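Local coordinates for piwi domain-containing protein (PDB 5THE) that is the C-terminal lobe of a budding yeast Argonaute, which binds a guide RNA and probably takes part in selecting and cleaving RNA targets, at residues I126-K134 and A198-I206; V273-I284 and C499-F510. All blocks are in the same frame, centred on the assembly; numbering follows the deposited sequence.

Interaction 1. Residues I126-K134 and A198-I206. With nucleotides of chain B.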
loop_
_atom_site.group_PDB
_atom_site.type_symbol
_atom_site.label_atom_id
_atom_site.label_comp_id
_atom_site.label_asym_id
_atom_site.label_seq_id
_atom_site.Cartn_x
_atom_site.Cartn_y
_atom_site.Cartn_z
ATOM N N ILE A 126 -9.093 -14.890 -25.021
ATOM C CA ILE A 126 -10.170 -13.925 -25.237
ATOM C C ILE A 126 -9.707 -12.892 -26.257
ATOM O O ILE A 126 -8.745 -12.149 -26.012
ATOM C CB ILE A 126 -10.603 -13.256 -23.925
ATOM C CG1 ILE A 126 -11.280 -14.295 -23.026
ATOM C CG2 ILE A 126 -11.500 -12.061 -24.210
ATOM C CD1 ILE A 126 -12.258 -13.726 -22.048
ATOM N N ASN A 127 -10.393 -12.838 -27.393
ATOM C CA ASN A 127 -10.109 -11.867 -28.437
ATOM C C ASN A 127 -11.066 -10.693 -28.322
ATOM O O ASN A 127 -12.138 -10.806 -27.728
ATOM C CB ASN A 127 -10.240 -12.505 -29.823
ATOM C CG ASN A 127 -9.189 -13.548 -30.077
ATOM O OD1 ASN A 127 -7.998 -13.276 -29.953
ATOM N ND2 ASN A 127 -9.616 -14.757 -30.431
ATOM N N GLN A 128 -10.658 -9.556 -28.899
ATOM C CA GLN A 128 -11.533 -8.400 -29.057
ATOM C C GLN A 128 -12.070 -7.911 -27.721
ATOM O O GLN A 128 -13.224 -7.496 -27.616
ATOM C CB GLN A 128 -12.687 -8.714 -30.012
ATOM C CG GLN A 128 -12.219 -9.193 -31.376
ATOM C CD GLN A 128 -13.362 -9.339 -32.361
ATOM O OE1 GLN A 128 -13.364 -8.719 -33.423
ATOM N NE2 GLN A 128 -14.336 -10.164 -32.016
ATOM N N PHE A 129 -11.238 -7.965 -26.685
ATOM C CA PHE A 129 -11.603 -7.369 -25.413
ATOM C C PHE A 129 -11.114 -5.928 -25.375
ATOM O O PHE A 129 -9.958 -5.642 -25.711
ATOM C CB PHE A 129 -11.031 -8.148 -24.227
ATOM C CG PHE A 129 -11.347 -7.510 -22.908
ATOM C CD1 PHE A 129 -10.523 -6.512 -22.387
ATOM C CD2 PHE A 129 -12.492 -7.873 -22.207
ATOM C CE1 PHE A 129 -10.830 -5.890 -21.185
ATOM C CE2 PHE A 129 -12.807 -7.262 -20.996
ATOM C CZ PHE A 129 -11.975 -6.272 -20.480
ATOM N N GLY A 130 -11.990 -5.028 -24.956
ATOM C CA GLY A 130 -11.650 -3.633 -24.849
ATOM C C GLY A 130 -12.808 -2.836 -24.295
ATOM O O GLY A 130 -13.864 -3.381 -23.945
ATOM N N PRO A 131 -12.630 -1.520 -24.205
ATOM C CA PRO A 131 -13.727 -0.670 -23.768
ATOM C C PRO A 131 -14.906 -0.798 -24.710
ATOM O O PRO A 131 -14.745 -1.146 -25.895
ATOM C CB PRO A 131 -13.119 0.742 -23.813
ATOM C CG PRO A 131 -11.984 0.633 -24.754
ATOM C CD PRO A 131 -11.439 -0.744 -24.579
ATOM N N PRO A 132 -16.117 -0.536 -24.224
ATOM C CA PRO A 132 -17.281 -0.488 -25.116
ATOM C C PRO A 132 -17.045 0.467 -26.282
ATOM O O PRO A 132 -16.393 1.502 -26.143
ATOM C CB PRO A 132 -18.409 0.007 -24.200
ATOM C CG PRO A 132 -17.944 -0.328 -22.794
ATOM C CD PRO A 132 -16.450 -0.161 -22.836
ATOM N N ILE A 133 -17.583 0.114 -27.436
ATOM C CA ILE A 133 -17.255 0.798 -28.684
ATOM C C ILE A 133 -18.215 1.956 -28.935
ATOM O O ILE A 133 -19.423 1.857 -28.681
ATOM C CB ILE A 133 -17.264 -0.193 -29.862
ATOM C CG1 ILE A 133 -16.330 -1.377 -29.574
ATOM C CG2 ILE A 133 -16.852 0.509 -31.151
ATOM C CD1 ILE A 133 -17.051 -2.681 -29.254
ATOM N N LYS A 134 -17.655 3.055 -29.448
ATOM C CA LYS A 134 -18.358 4.245 -29.959
ATOM C C LYS A 134 -19.257 4.869 -28.915
ATOM O O LYS A 134 -19.027 6.011 -28.516
ATOM C CB LYS A 134 -19.164 3.928 -31.238
ATOM C CG LYS A 134 -20.615 3.545 -31.014
ATOM C CD LYS A 134 -21.374 3.332 -32.321
ATOM C CE LYS A 134 -21.622 4.650 -33.032
ATOM N NZ LYS A 134 -22.296 5.621 -32.123
ATOM N N ALA A 198 -6.791 1.252 -21.091
ATOM C CA ALA A 198 -8.212 1.049 -21.357
ATOM C C ALA A 198 -8.594 -0.405 -21.144
ATOM O O ALA A 198 -9.673 -0.701 -20.614
ATOM C CB ALA A 198 -8.567 1.485 -22.780
ATOM N N VAL A 199 -7.722 -1.328 -21.559
ATOM C CA VAL A 199 -7.994 -2.742 -21.352
ATOM C C VAL A 199 -7.823 -3.105 -19.881
ATOM O O VAL A 199 -8.674 -3.784 -19.297
ATOM C CB VAL A 199 -7.100 -3.602 -22.254
ATOM C CG1 VAL A 199 -7.032 -5.000 -21.713
ATOM C CG2 VAL A 199 -7.671 -3.640 -23.686
ATOM N N TYR A 200 -6.736 -2.631 -19.252
ATOM C CA TYR A 200 -6.501 -2.948 -17.843
ATOM C C TYR A 200 -7.609 -2.389 -16.954
ATOM O O TYR A 200 -8.092 -3.074 -16.042
ATOM C CB TYR A 200 -5.143 -2.403 -17.407
ATOM C CG TYR A 200 -4.825 -2.583 -15.949
ATOM C CD1 TYR A 200 -5.153 -1.604 -15.017
ATOM C CD2 TYR A 200 -4.160 -3.728 -15.498
ATOM C CE1 TYR A 200 -4.841 -1.767 -13.670
ATOM C CE2 TYR A 200 -3.848 -3.893 -14.165
ATOM C CZ TYR A 200 -4.180 -2.917 -13.254
ATOM O OH TYR A 200 -3.862 -3.095 -11.915
ATOM N N ASP A 201 -8.000 -1.127 -17.183
ATOM C CA ASP A 201 -9.047 -0.503 -16.376
ATOM C C ASP A 201 -10.331 -1.306 -16.444
ATOM O O ASP A 201 -10.971 -1.571 -15.420
ATOM C CB ASP A 201 -9.318 0.927 -16.853
ATOM C CG ASP A 201 -8.187 1.879 -16.535
ATOM O OD1 ASP A 201 -7.256 1.484 -15.809
ATOM O OD2 ASP A 201 -8.244 3.036 -16.998
ATOM N N ARG A 202 -10.717 -1.703 -17.657
ATOM C CA ARG A 202 -11.944 -2.456 -17.839
ATOM C C ARG A 202 -11.845 -3.845 -17.218
ATOM O O ARG A 202 -12.820 -4.344 -16.646
ATOM C CB ARG A 202 -12.270 -2.546 -19.329
ATOM C CG ARG A 202 -13.659 -3.058 -19.608
ATOM C CD ARG A 202 -14.677 -1.985 -19.309
ATOM N NE ARG A 202 -16.035 -2.428 -19.580
ATOM C CZ ARG A 202 -17.114 -1.665 -19.424
ATOM N NH1 ARG A 202 -16.993 -0.409 -19.017
ATOM N NH2 ARG A 202 -18.314 -2.158 -19.678
ATOM N N LEU A 203 -10.683 -4.494 -17.334
ATOM C CA LEU A 203 -10.503 -5.794 -16.682
ATOM C C LEU A 203 -10.722 -5.700 -15.179
ATOM O O LEU A 203 -11.393 -6.555 -14.588
ATOM C CB LEU A 203 -9.109 -6.341 -16.959
ATOM C CG LEU A 203 -8.904 -7.026 -18.305
ATOM C CD1 LEU A 203 -7.465 -7.441 -18.436
ATOM C CD2 LEU A 203 -9.836 -8.231 -18.452
ATOM N N LYS A 204 -10.157 -4.675 -14.545
ATOM C CA LYS A 204 -10.350 -4.505 -13.112
ATOM C C LYS A 204 -11.773 -4.069 -12.798
ATOM O O LYS A 204 -12.370 -4.532 -11.819
ATOM C CB LYS A 204 -9.326 -3.509 -12.571
ATOM C CG LYS A 204 -7.883 -4.018 -12.696
ATOM C CD LYS A 204 -7.690 -5.341 -11.939
ATOM C CE LYS A 204 -6.209 -5.682 -11.801
ATOM N NZ LYS A 204 -5.977 -6.969 -11.046
ATOM N N TYR A 205 -12.339 -3.199 -13.634
ATOM C CA TYR A 205 -13.720 -2.778 -13.447
ATOM C C TYR A 205 -14.662 -3.971 -13.447
ATOM O O TYR A 205 -15.539 -4.086 -12.589
ATOM C CB TYR A 205 -14.096 -1.800 -14.548
ATOM C CG TYR A 205 -15.531 -1.351 -14.532
ATOM C CD1 TYR A 205 -15.948 -0.359 -13.660
ATOM C CD2 TYR A 205 -16.461 -1.888 -15.415
ATOM C CE1 TYR A 205 -17.254 0.082 -13.654
ATOM C CE2 TYR A 205 -17.775 -1.457 -15.416
ATOM C CZ TYR A 205 -18.162 -0.469 -14.528
ATOM O OH TYR A 205 -19.459 -0.019 -14.505
ATOM N N ILE A 206 -14.488 -4.875 -14.406
ATOM C CA ILE A 206 -15.328 -6.061 -14.470
ATOM C C ILE A 206 -15.005 -7.008 -13.328
ATOM O O ILE A 206 -15.900 -7.480 -12.616
ATOM C CB ILE A 206 -15.149 -6.750 -15.827
ATOM C CG1 ILE A 206 -15.730 -5.877 -16.946
ATOM C CG2 ILE A 206 -15.781 -8.114 -15.816
ATOM C CD1 ILE A 206 -15.208 -6.281 -18.328
ATOM O OP3 U B 1 -2.699 -5.037 -10.605
ATOM P P U B 1 -2.196 -6.319 -11.137
ATOM O OP1 U B 1 -3.334 -7.243 -11.364
ATOM O OP2 U B 1 -1.088 -6.796 -10.294
ATOM O "O5'" U B 1 -1.617 -6.036 -12.578
ATOM C "C5'" U B 1 -0.306 -5.519 -12.763
ATOM C "C4'" U B 1 0.136 -5.793 -14.168
ATOM O "O4'" U B 1 -0.736 -5.082 -15.097
ATOM C "C3'" U B 1 1.563 -5.386 -14.504
ATOM O "O3'" U B 1 2.152 -6.403 -15.315
ATOM C "C2'" U B 1 1.384 -4.094 -15.305
ATOM O "O2'" U B 1 2.419 -3.823 -16.225
ATOM C "C1'" U B 1 0.049 -4.336 -16.011
ATOM N N1 U B 1 -0.672 -3.090 -16.341
ATOM C C2 U B 1 -1.003 -2.863 -17.654
ATOM O O2 U B 1 -0.743 -3.669 -18.521
ATOM N N3 U B 1 -1.656 -1.679 -17.915
ATOM C C4 U B 1 -2.005 -0.716 -16.986
ATOM O O4 U B 1 -2.602 0.299 -17.358
ATOM C C5 U B 1 -1.616 -1.012 -15.641
ATOM C C6 U B 1 -0.972 -2.156 -15.376
#
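The ring of Phe129 lies against one side of helix 197-210, with Leu203 CD2 over one face, 4.0 Å from the centroid of the Phe129 ring in a CH-pi contact. At the ring edge, near its plane, come Val199 O and Ile206 CD1, the latter 3.7 Å from Phe129 CE2. With CG anti to the backbone N (chi1 177°), Phe129 extends from the loop to the helix. Pro132 CG lies over one face of the Arg202 guanidinium, 3.6 Å from Arg202 NH2, and Tyr205 CE2 lies over the opposite face, toward its rim; the charge itself is paired with Glu171. This packing joins the loop after strand 124-127 to a helix of the MID domain, whose other side holds the 5' end of the guide. There the Tyr200 ring stacks on the base of U1 of chain B, while Tyr200 OH donates to U1 OP3 at 2.6 Å and Lys204 NZ to U1 OP1 at 2.7 Å. An alanine in place of Tyr200 is likely to leave the first base without its stacking face and the phosphate short of one hydrogen bond. Lys204 CG packs on the ring face turned away from U1, and Lys204 NZ also bonds Asn215.

Interaction 2. Residues V273-I284 and C499-F510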
loop_
_atom_site.group_PDB
_atom_site.type_symbol
_atom_site.label_atom_id
_atom_site.label_comp_id
_atom_site.label_asym_id
_atom_site.label_seq_id
_atom_site.Cartn_x
_atom_site.Cartn_y
_atom_site.Cartn_z
ATOM N N VAL A 273 -5.887 11.202 -1.529
ATOM C CA VAL A 273 -6.826 11.791 -2.471
ATOM C C VAL A 273 -6.116 11.928 -3.804
ATOM O O VAL A 273 -4.949 12.329 -3.854
ATOM C CB VAL A 273 -7.338 13.167 -1.998
ATOM C CG1 VAL A 273 -8.446 13.673 -2.917
ATOM C CG2 VAL A 273 -7.840 13.073 -0.595
ATOM N N THR A 274 -6.808 11.589 -4.883
ATOM C CA THR A 274 -6.301 11.861 -6.217
ATOM C C THR A 274 -7.320 12.711 -6.956
ATOM O O THR A 274 -8.527 12.617 -6.703
ATOM C CB THR A 274 -6.040 10.587 -7.003
ATOM O OG1 THR A 274 -7.232 9.783 -6.994
ATOM C CG2 THR A 274 -4.885 9.822 -6.373
ATOM N N HIS A 275 -6.832 13.526 -7.881
ATOM C CA HIS A 275 -7.663 14.542 -8.497
ATOM C C HIS A 275 -7.829 14.271 -9.980
ATOM O O HIS A 275 -6.969 13.649 -10.615
ATOM C CB HIS A 275 -7.070 15.921 -8.283
ATOM C CG HIS A 275 -6.851 16.245 -6.843
ATOM N ND1 HIS A 275 -7.893 16.464 -5.969
ATOM C CD2 HIS A 275 -5.715 16.365 -6.118
ATOM C CE1 HIS A 275 -7.409 16.709 -4.765
ATOM N NE2 HIS A 275 -6.089 16.660 -4.830
ATOM N N TYR A 276 -8.953 14.747 -10.505
ATOM C CA TYR A 276 -9.260 14.714 -11.930
ATOM C C TYR A 276 -9.011 13.340 -12.553
ATOM O O TYR A 276 -8.126 13.184 -13.402
ATOM C CB TYR A 276 -8.482 15.800 -12.661
ATOM C CG TYR A 276 -8.732 17.167 -12.054
ATOM C CD1 TYR A 276 -9.998 17.747 -12.108
ATOM C CD2 TYR A 276 -7.717 17.860 -11.394
ATOM C CE1 TYR A 276 -10.247 18.988 -11.540
ATOM C CE2 TYR A 276 -7.958 19.110 -10.825
ATOM C CZ TYR A 276 -9.223 19.665 -10.903
ATOM O OH TYR A 276 -9.474 20.892 -10.334
ATOM N N PRO A 277 -9.760 12.313 -12.142
ATOM C CA PRO A 277 -9.627 11.011 -12.813
ATOM C C PRO A 277 -9.978 11.095 -14.285
ATOM O O PRO A 277 -9.436 10.340 -15.105
ATOM C CB PRO A 277 -10.599 10.111 -12.034
ATOM C CG PRO A 277 -11.589 11.051 -11.415
ATOM C CD PRO A 277 -10.808 12.299 -11.101
ATOM N N GLU A 278 -10.890 11.996 -14.633
ATOM C CA GLU A 278 -11.070 12.530 -15.970
ATOM C C GLU A 278 -11.117 14.046 -15.833
ATOM O O GLU A 278 -11.099 14.581 -14.721
ATOM C CB GLU A 278 -12.338 11.985 -16.634
ATOM C CG GLU A 278 -12.350 10.479 -16.837
ATOM C CD GLU A 278 -11.422 10.044 -17.940
ATOM O OE1 GLU A 278 -10.863 10.924 -18.624
ATOM O OE2 GLU A 278 -11.268 8.823 -18.142
ATOM N N LYS A 279 -11.182 14.750 -16.958
ATOM C CA LYS A 279 -11.096 16.201 -16.906
ATOM C C LYS A 279 -12.323 16.770 -16.208
ATOM O O LYS A 279 -13.454 16.354 -16.475
ATOM C CB LYS A 279 -10.949 16.786 -18.311
ATOM C CG LYS A 279 -10.296 18.153 -18.316
ATOM C CD LYS A 279 -11.193 19.222 -18.923
ATOM C CE LYS A 279 -11.278 19.122 -20.439
ATOM N NZ LYS A 279 -12.086 20.238 -21.024
ATOM N N ASP A 280 -12.082 17.691 -15.271
ATOM C CA ASP A 280 -13.110 18.405 -14.519
ATOM C C ASP A 280 -13.920 17.504 -13.594
ATOM O O ASP A 280 -14.996 17.897 -13.134
ATOM C CB ASP A 280 -14.047 19.168 -15.462
ATOM C CG ASP A 280 -13.309 20.181 -16.314
ATOM O OD1 ASP A 280 -12.327 20.778 -15.822
ATOM O OD2 ASP A 280 -13.708 20.372 -17.480
ATOM N N GLN A 281 -13.433 16.310 -13.279
ATOM C CA GLN A 281 -14.216 15.391 -12.468
ATOM C C GLN A 281 -13.834 15.500 -10.996
ATOM O O GLN A 281 -12.765 16.004 -10.636
ATOM C CB GLN A 281 -14.053 13.955 -12.971
ATOM C CG GLN A 281 -14.646 13.766 -14.360
ATOM C CD GLN A 281 -16.060 14.327 -14.449
ATOM O OE1 GLN A 281 -16.969 13.880 -13.739
ATOM N NE2 GLN A 281 -16.243 15.322 -15.305
ATOM N N ASN A 282 -14.760 15.061 -10.144
ATOM C CA ASN A 282 -14.559 15.101 -8.705
ATOM C C ASN A 282 -13.351 14.261 -8.320
ATOM O O ASN A 282 -12.985 13.300 -9.000
ATOM C CB ASN A 282 -15.800 14.586 -7.970
ATOM C CG ASN A 282 -16.977 15.554 -8.031
ATOM O OD1 ASN A 282 -16.925 16.580 -8.709
ATOM N ND2 ASN A 282 -18.045 15.223 -7.309
ATOM N N SER A 283 -12.730 14.633 -7.215
ATOM C CA SER A 283 -11.594 13.884 -6.719
ATOM C C SER A 283 -12.051 12.567 -6.073
ATOM O O SER A 283 -13.235 12.348 -5.788
ATOM C CB SER A 283 -10.805 14.749 -5.738
ATOM O OG SER A 283 -10.375 15.920 -6.396
ATOM N N ILE A 284 -11.083 11.682 -5.847
ATOM C CA ILE A 284 -11.315 10.365 -5.263
ATOM C C ILE A 284 -10.462 10.252 -4.011
ATOM O O ILE A 284 -9.267 10.556 -4.048
ATOM C CB ILE A 284 -10.975 9.236 -6.255
ATOM C CG1 ILE A 284 -11.848 9.354 -7.495
ATOM C CG2 ILE A 284 -11.143 7.854 -5.594
ATOM C CD1 ILE A 284 -11.571 8.330 -8.577
ATOM N N CYS A 499 -6.545 4.521 -4.236
ATOM C CA CYS A 499 -7.000 5.660 -5.033
ATOM C C CYS A 499 -6.774 5.430 -6.515
ATOM O O CYS A 499 -7.626 5.780 -7.346
ATOM C CB CYS A 499 -6.268 6.923 -4.612
ATOM S SG CYS A 499 -7.126 7.909 -3.443
ATOM N N THR A 500 -5.614 4.879 -6.876
ATOM C CA THR A 500 -5.344 4.607 -8.283
ATOM C C THR A 500 -6.300 3.556 -8.822
ATOM O O THR A 500 -6.831 3.705 -9.929
ATOM C CB THR A 500 -3.890 4.173 -8.462
ATOM O OG1 THR A 500 -3.063 5.250 -8.052
ATOM C CG2 THR A 500 -3.569 3.810 -9.935
ATOM N N ARG A 501 -6.554 2.498 -8.045
ATOM C CA ARG A 501 -7.492 1.487 -8.520
ATOM C C ARG A 501 -8.902 2.058 -8.619
ATOM O O ARG A 501 -9.646 1.739 -9.554
ATOM C CB ARG A 501 -7.473 0.261 -7.606
ATOM C CG ARG A 501 -8.505 -0.807 -8.027
ATOM C CD ARG A 501 -8.231 -1.307 -9.461
ATOM N NE ARG A 501 -6.812 -1.596 -9.606
ATOM C CZ ARG A 501 -6.238 -2.717 -9.183
ATOM N NH1 ARG A 501 -6.979 -3.669 -8.634
ATOM N NH2 ARG A 501 -4.925 -2.875 -9.293
ATOM N N ALA A 502 -9.292 2.898 -7.656
ATOM C CA ALA A 502 -10.602 3.533 -7.734
ATOM C C ALA A 502 -10.708 4.424 -8.970
ATOM O O ALA A 502 -11.785 4.533 -9.564
ATOM C CB ALA A 502 -10.865 4.332 -6.461
ATOM N N THR A 503 -9.596 5.044 -9.371
ATOM C CA THR A 503 -9.553 5.817 -10.609
ATOM C C THR A 503 -9.778 4.927 -11.828
ATOM O O THR A 503 -10.527 5.297 -12.739
ATOM C CB THR A 503 -8.218 6.555 -10.699
ATOM O OG1 THR A 503 -8.074 7.411 -9.552
ATOM C CG2 THR A 503 -8.129 7.389 -11.962
ATOM N N CYS A 504 -9.132 3.750 -11.867
ATOM C CA CYS A 504 -9.456 2.756 -12.895
ATOM C C CYS A 504 -10.958 2.548 -13.011
ATOM O O CYS A 504 -11.517 2.547 -14.116
ATOM C CB CYS A 504 -8.790 1.414 -12.578
ATOM S SG CYS A 504 -7.008 1.437 -12.606
ATOM N N PHE A 505 -11.628 2.337 -11.872
ATOM C CA PHE A 505 -13.064 2.089 -11.898
ATOM C C PHE A 505 -13.806 3.293 -12.462
ATOM O O PHE A 505 -14.706 3.146 -13.295
ATOM C CB PHE A 505 -13.583 1.775 -10.493
ATOM C CG PHE A 505 -12.964 0.565 -9.854
ATOM C CD1 PHE A 505 -12.435 -0.460 -10.621
ATOM C CD2 PHE A 505 -12.927 0.457 -8.468
ATOM C CE1 PHE A 505 -11.872 -1.581 -10.016
ATOM C CE2 PHE A 505 -12.376 -0.661 -7.852
ATOM C CZ PHE A 505 -11.850 -1.684 -8.631
ATOM N N PHE A 506 -13.444 4.499 -12.003
ATOM C CA PHE A 506 -14.099 5.709 -12.491
ATOM C C PHE A 506 -13.932 5.837 -13.999
ATOM O O PHE A 506 -14.905 6.077 -14.731
ATOM C CB PHE A 506 -13.522 6.933 -11.778
ATOM C CG PHE A 506 -14.159 8.242 -12.188
ATOM C CD1 PHE A 506 -13.806 8.869 -13.374
ATOM C CD2 PHE A 506 -15.085 8.856 -11.367
ATOM C CE1 PHE A 506 -14.382 10.065 -13.744
ATOM C CE2 PHE A 506 -15.660 10.056 -11.731
ATOM C CZ PHE A 506 -15.311 10.657 -12.918
ATOM N N LYS A 507 -12.701 5.640 -14.475
ATOM C CA LYS A 507 -12.384 5.815 -15.889
ATOM C C LYS A 507 -13.045 4.753 -16.763
ATOM O O LYS A 507 -13.468 5.051 -17.888
ATOM C CB LYS A 507 -10.866 5.804 -16.083
ATOM C CG LYS A 507 -10.189 7.101 -15.663
ATOM C CD LYS A 507 -8.660 6.953 -15.614
ATOM C CE LYS A 507 -8.098 6.364 -16.895
ATOM N NZ LYS A 507 -8.133 7.330 -18.022
ATOM N N ALA A 508 -13.126 3.508 -16.287
ATOM C CA ALA A 508 -13.698 2.447 -17.114
ATOM C C ALA A 508 -15.185 2.651 -17.388
ATOM O O ALA A 508 -15.707 2.097 -18.360
ATOM C CB ALA A 508 -13.493 1.083 -16.457
ATOM N N GLY A 509 -15.877 3.415 -16.553
ATOM C CA GLY A 509 -17.303 3.603 -16.733
ATOM C C GLY A 509 -17.657 5.007 -17.169
ATOM O O GLY A 509 -18.832 5.326 -17.372
ATOM N N PHE A 510 -16.636 5.846 -17.336
ATOM C CA PHE A 510 -16.872 7.278 -17.479
ATOM C C PHE A 510 -17.526 7.616 -18.806
ATOM O O PHE A 510 -18.385 8.502 -18.868
ATOM C CB PHE A 510 -15.564 8.030 -17.342
ATOM C CG PHE A 510 -15.692 9.503 -17.568
ATOM C CD1 PHE A 510 -16.288 10.312 -16.612
ATOM C CD2 PHE A 510 -15.201 10.086 -18.731
ATOM C CE1 PHE A 510 -16.386 11.683 -16.812
ATOM C CE2 PHE A 510 -15.292 11.458 -18.939
ATOM C CZ PHE A 510 -15.879 12.257 -17.976
HETATM O O HOH W 1 -8.060 10.600 -9.594
HETATM O O HOH W 2 -12.142 7.006 -19.578
#
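Pro277 sets its CG over the centre of the Phe506 ring, 3.7 Å from the centroid, and Glu278 CG lies over a face of Phe510, offset toward the rim. Between the two rings Gln281 brings CG to the edge of Phe506, while Gln281 NE2 turns back to its own loop and donates to Lys279 O at 3.2 Å, nearly straight at 162°. The Glu278 chain bends at chi2 (-73°), which carries the carboxylate past the Phe510 ring, the planes 15° apart, toward Lys507. Glu278 OE2 and Lys507 NZ form a salt bridge at 3.5 Å, whose hydrogen bond is weak; a water donates to both Glu278 OE2 and Lys507 O and makes a second link. Toward Cys499, Thr503 OG1 donates a hydrogen bond to Cys499 O at 2.8 Å, on the face of that carbonyl opposite Thr503 N. A second water donates to Thr503 OG1 and also bonds Thr274 OG1, bridging strand and helix. Ile284 CG2 fills in against Ala502 CB. The backbones of Thr274 and Ile284 pair through two hydrogen bonds, and a type II turn from Glu278 to Gln281 lies in the connection. This is a beta-hairpin packed on a long helix, within the RNase H-like fold of the Piwi domain.

Both segments of interaction 1 precede those of interaction 2 in the sequence, and the centres of the two contacts lie about 17 Å apart. They meet through helices 197-210 and 490-515, which pack directly: Asp201 touches Cys504 and Lys507, and Tyr205 rests on Ala508. Arg202 of the first adds a weak hydrogen bond to Ala508 O of the second. Each helix thus has another partner, the loop after strand 124-127 for one and the hairpin of strands 264-274 and 282-289 for the other. The pair thereby ties the parallel-sheet MID region, which holds the guide 5' end, to the Piwi domain through that hairpin; Arg501 NH2 lies close to Tyr200 OH and makes a long, weak ion pair with an RNA phosphate.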